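Local structure of uncharacterized protein YjgB (Bacillus subtilis, 4YGT) at residues Val125-Tyr133 / Phe144-His154. The protein is of unknown function, but is probably a secreted lipoprotein and was the first structural representative of the DUF4309 family. Residues are numbered along the deposited sequence; the frame is centred on the assembly and turned at random.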
loop_
_atom_site.group_PDB
_atom_site.type_symbol
_atom_site.label_atom_id
_atom_site.label_comp_id
_atom_site.label_asym_id
_atom_site.label_seq_id
_atom_site.Cartn_x
_atom_site.Cartn_y
_atom_site.Cartn_z
ATOM N N VAL A 125 -10.906 -8.333 7.360
ATOM C CA VAL A 125 -10.772 -8.190 5.906
ATOM C C VAL A 125 -11.849 -9.109 5.263
ATOM O O VAL A 125 -11.847 -10.324 5.526
ATOM C CB VAL A 125 -9.330 -8.465 5.349
ATOM C CG1 VAL A 125 -9.262 -8.232 3.838
ATOM C CG2 VAL A 125 -8.273 -7.625 6.068
ATOM N N PRO A 126 -12.784 -8.549 4.444
ATOM C CA PRO A 126 -13.814 -9.406 3.817
ATOM C C PRO A 126 -13.229 -10.384 2.800
ATOM O O PRO A 126 -12.348 -10.011 2.009
ATOM C CB PRO A 126 -14.761 -8.407 3.137
ATOM C CG PRO A 126 -13.936 -7.174 2.924
ATOM C CD PRO A 126 -12.948 -7.127 4.057
ATOM N N PHE A 127 -13.728 -11.645 2.845
ATOM C CA PHE A 127 -13.386 -12.775 1.970
ATOM C C PHE A 127 -11.971 -13.396 2.258
ATOM O O PHE A 127 -11.550 -14.268 1.484
ATOM C CB PHE A 127 -13.509 -12.388 0.449
ATOM C CG PHE A 127 -14.761 -11.634 0.019
ATOM C CD1 PHE A 127 -16.024 -12.227 0.116
ATOM C CD2 PHE A 127 -14.673 -10.348 -0.502
ATOM C CE1 PHE A 127 -17.175 -11.532 -0.276
ATOM C CE2 PHE A 127 -15.824 -9.659 -0.906
ATOM C CZ PHE A 127 -17.065 -10.252 -0.785
ATOM N N THR A 128 -11.239 -12.950 3.330
ATOM C CA THR A 128 -9.880 -13.455 3.654
ATOM C C THR A 128 -9.677 -13.644 5.168
ATOM O O THR A 128 -10.506 -13.193 5.977
ATOM C CB THR A 128 -8.714 -12.553 3.078
ATOM O OG1 THR A 128 -8.389 -11.464 3.955
ATOM C CG2 THR A 128 -8.961 -12.029 1.667
ATOM N N ASP A 129 -8.532 -14.277 5.537
ATOM C CA ASP A 129 -8.116 -14.527 6.928
ATOM C C ASP A 129 -7.074 -13.482 7.403
ATOM O O ASP A 129 -6.387 -13.709 8.401
ATOM C CB ASP A 129 -7.543 -15.952 7.091
ATOM C CG ASP A 129 -8.545 -17.057 7.380
ATOM O OD1 ASP A 129 -9.693 -16.737 7.775
ATOM O OD2 ASP A 129 -8.177 -18.254 7.232
ATOM N N GLU A 130 -6.971 -12.335 6.711
ATOM C CA GLU A 130 -6.014 -11.279 7.078
ATOM C C GLU A 130 -6.544 -10.312 8.156
ATOM O O GLU A 130 -7.763 -10.147 8.329
ATOM C CB GLU A 130 -5.623 -10.465 5.854
ATOM C CG GLU A 130 -4.711 -11.170 4.861
ATOM C CD GLU A 130 -4.819 -10.580 3.467
ATOM O OE1 GLU A 130 -5.961 -10.309 3.034
ATOM O OE2 GLU A 130 -3.775 -10.340 2.823
ATOM N N ILE A 131 -5.607 -9.655 8.869
ATOM C CA ILE A 131 -5.982 -8.652 9.848
ATOM C C ILE A 131 -5.300 -7.323 9.455
ATOM O O ILE A 131 -4.131 -7.265 9.065
ATOM C CB ILE A 131 -5.799 -9.073 11.332
ATOM C CG1 ILE A 131 -6.817 -8.343 12.232
ATOM C CG2 ILE A 131 -4.361 -8.957 11.852
ATOM C CD1 ILE A 131 -8.290 -8.966 12.192
ATOM N N ASP A 132 -6.093 -6.286 9.465
ATOM C CA ASP A 132 -5.704 -4.955 9.039
ATOM C C ASP A 132 -5.440 -4.026 10.236
ATOM O O ASP A 132 -6.369 -3.678 10.968
ATOM C CB ASP A 132 -6.851 -4.434 8.160
ATOM C CG ASP A 132 -6.772 -3.039 7.608
ATOM O OD1 ASP A 132 -5.692 -2.418 7.706
ATOM O OD2 ASP A 132 -7.795 -2.563 7.080
ATOM N N TYR A 133 -4.170 -3.608 10.409
ATOM C CA TYR A 133 -3.745 -2.624 11.410
ATOM C C TYR A 133 -3.839 -1.218 10.777
ATOM O O TYR A 133 -3.069 -0.909 9.864
ATOM C CB TYR A 133 -2.315 -2.925 11.873
ATOM C CG TYR A 133 -2.196 -4.184 12.699
ATOM C CD1 TYR A 133 -2.051 -5.427 12.092
ATOM C CD2 TYR A 133 -2.204 -4.134 14.091
ATOM C CE1 TYR A 133 -1.908 -6.590 12.846
ATOM C CE2 TYR A 133 -2.084 -5.293 14.858
ATOM C CZ TYR A 133 -1.942 -6.521 14.228
ATOM O OH TYR A 133 -1.795 -7.675 14.954
ATOM N N PHE A 144 -2.303 -1.528 7.117
ATOM C CA PHE A 144 -1.283 -2.577 7.034
ATOM C C PHE A 144 -1.989 -3.926 7.153
ATOM O O PHE A 144 -2.436 -4.285 8.248
ATOM C CB PHE A 144 -0.202 -2.418 8.101
ATOM C CG PHE A 144 0.632 -1.178 7.973
ATOM C CD1 PHE A 144 0.256 -0.000 8.610
ATOM C CD2 PHE A 144 1.819 -1.189 7.244
ATOM C CE1 PHE A 144 1.058 1.142 8.530
ATOM C CE2 PHE A 144 2.607 -0.040 7.145
ATOM C CZ PHE A 144 2.229 1.113 7.803
ATOM N N VAL A 145 -2.130 -4.655 6.029
ATOM C CA VAL A 145 -2.847 -5.937 6.016
ATOM C C VAL A 145 -1.853 -7.094 6.264
ATOM O O VAL A 145 -1.105 -7.484 5.372
ATOM C CB VAL A 145 -3.677 -6.100 4.713
ATOM C CG1 VAL A 145 -4.441 -7.408 4.700
ATOM C CG2 VAL A 145 -4.634 -4.927 4.519
ATOM N N ILE A 146 -1.877 -7.641 7.491
ATOM C CA ILE A 146 -1.002 -8.719 7.971
ATOM C C ILE A 146 -1.686 -10.083 7.766
ATOM O O ILE A 146 -2.870 -10.256 8.071
ATOM C CB ILE A 146 -0.616 -8.454 9.463
ATOM C CG1 ILE A 146 -0.107 -6.988 9.675
ATOM C CG2 ILE A 146 0.362 -9.501 10.032
ATOM C CD1 ILE A 146 1.387 -6.674 9.369
ATOM N N GLY A 147 -0.917 -11.034 7.244
ATOM C CA GLY A 147 -1.391 -12.382 6.952
ATOM C C GLY A 147 -1.474 -13.299 8.153
ATOM O O GLY A 147 -1.475 -12.824 9.294
ATOM N N THR A 148 -1.559 -14.629 7.900
ATOM C CA THR A 148 -1.621 -15.664 8.953
ATOM C C THR A 148 -0.311 -15.658 9.749
ATOM O O THR A 148 -0.353 -15.646 10.983
ATOM C CB THR A 148 -1.966 -17.033 8.376
ATOM O OG1 THR A 148 -1.362 -17.169 7.081
ATOM C CG2 THR A 148 -3.469 -17.246 8.288
ATOM N N ASP A 149 0.843 -15.579 9.044
ATOM C CA ASP A 149 2.141 -15.381 9.679
ATOM C C ASP A 149 2.179 -13.904 10.018
ATOM O O ASP A 149 1.434 -13.124 9.410
ATOM C CB ASP A 149 3.301 -15.825 8.772
ATOM C CG ASP A 149 3.432 -15.083 7.457
ATOM O OD1 ASP A 149 2.399 -14.905 6.764
ATOM O OD2 ASP A 149 4.572 -14.734 7.088
ATOM N N GLN A 150 2.998 -13.490 10.969
ATOM C CA GLN A 150 2.943 -12.085 11.367
ATOM C C GLN A 150 3.676 -11.112 10.394
ATOM O O GLN A 150 4.266 -10.136 10.848
ATOM C CB GLN A 150 3.445 -11.925 12.812
ATOM C CG GLN A 150 2.532 -12.593 13.856
ATOM C CD GLN A 150 1.050 -12.337 13.633
ATOM O OE1 GLN A 150 0.557 -11.201 13.730
ATOM N NE2 GLN A 150 0.317 -13.382 13.279
ATOM N N THR A 151 3.567 -11.331 9.068
ATOM C CA THR A 151 4.170 -10.448 8.058
ATOM C C THR A 151 3.067 -9.768 7.241
ATOM O O THR A 151 1.964 -10.324 7.106
ATOM C CB THR A 151 5.162 -11.192 7.136
ATOM O OG1 THR A 151 4.456 -12.077 6.257
ATOM C CG2 THR A 151 6.261 -11.927 7.908
ATOM N N ALA A 152 3.361 -8.549 6.728
ATOM C CA ALA A 152 2.437 -7.767 5.896
ATOM C C ALA A 152 2.359 -8.335 4.480
ATOM O O ALA A 152 3.385 -8.649 3.880
ATOM C CB ALA A 152 2.875 -6.300 5.845
ATOM N N ASP A 153 1.138 -8.447 3.949
ATOM C CA ASP A 153 0.859 -8.918 2.592
ATOM C C ASP A 153 0.850 -7.755 1.641
ATOM O O ASP A 153 1.481 -7.821 0.590
ATOM C CB ASP A 153 -0.468 -9.661 2.547
ATOM C CG ASP A 153 -0.400 -10.989 3.277
ATOM O OD1 ASP A 153 0.724 -11.547 3.406
ATOM O OD2 ASP A 153 -1.449 -11.462 3.731
ATOM N N HIS A 154 0.152 -6.679 2.029
ATOM C CA HIS A 154 0.060 -5.404 1.319
ATOM C C HIS A 154 -0.320 -4.298 2.303
ATOM O O HIS A 154 -0.831 -4.565 3.398
ATOM C CB HIS A 154 -0.911 -5.443 0.120
ATOM C CG HIS A 154 -2.277 -5.970 0.439
ATOM N ND1 HIS A 154 -3.261 -5.162 0.994
ATOM C CD2 HIS A 154 -2.785 -7.207 0.253
ATOM C CE1 HIS A 154 -4.326 -5.934 1.119
ATOM N NE2 HIS A 154 -4.087 -7.166 0.672
HETATM O O HOH W 1 -6.456 -8.769 0.856
#
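E130 lays its side chain across V145 and ends against D153 at the open end of the antiparallel hairpin formed by strands 131-137 and 140-146. CB lies 3.5 Å from V145 CG1 and equally near the carbonyl oxygen of I146. E130 CG, anti to the carbonyl carbon and beside the backbone N (chi1 -72°), meets V145 CG1 in one direction and D153 OD2, 3.5 Å away, roughly perpendicular to it. CD comes within 3.4 Å of V145 CG1, the two side chains crossing at about a right angle. The carboxylate then splits its roles. E130 OE1 accepts from T128 OG1 on its anti side, while T128 OG1 receives the backbone N of E130 and so closes an ST turn. A water joins E130 OE1 to NE2 of H154, lying in the plane of that imidazole at its edge; H154 ND1 is hydrogen-bonded to N156 OD1. E130 OE2 stands only 2.7 Å from D153 OD2, the two carboxylate planes 37° apart.

Register is set by four backbone bonds, two in the I131-I146 pair and two in the Y133-F144 pair; the I131 N to I146 O bond, 2.9 Å, is nearly straight at 169°. Between them D132 and V145 form a non-hydrogen-bonded pair on the E130 side of the sheet, where D132 OD2 is bonded to H143. On the other face, Y133 CD1 meets I146 CG1 at 3.5 Å, and P109 and L112 of helix 109-116 cover Y133 and F144 respectively.

Two acid oxygens at such a separation are difficult to reconcile with two full negative charges. Either E130 or D153 probably holds a proton and donates it to the other, and their proximity would probably raise the pKa of one acid, with E130 OE1 meanwhile held by T128 OG1 and the water.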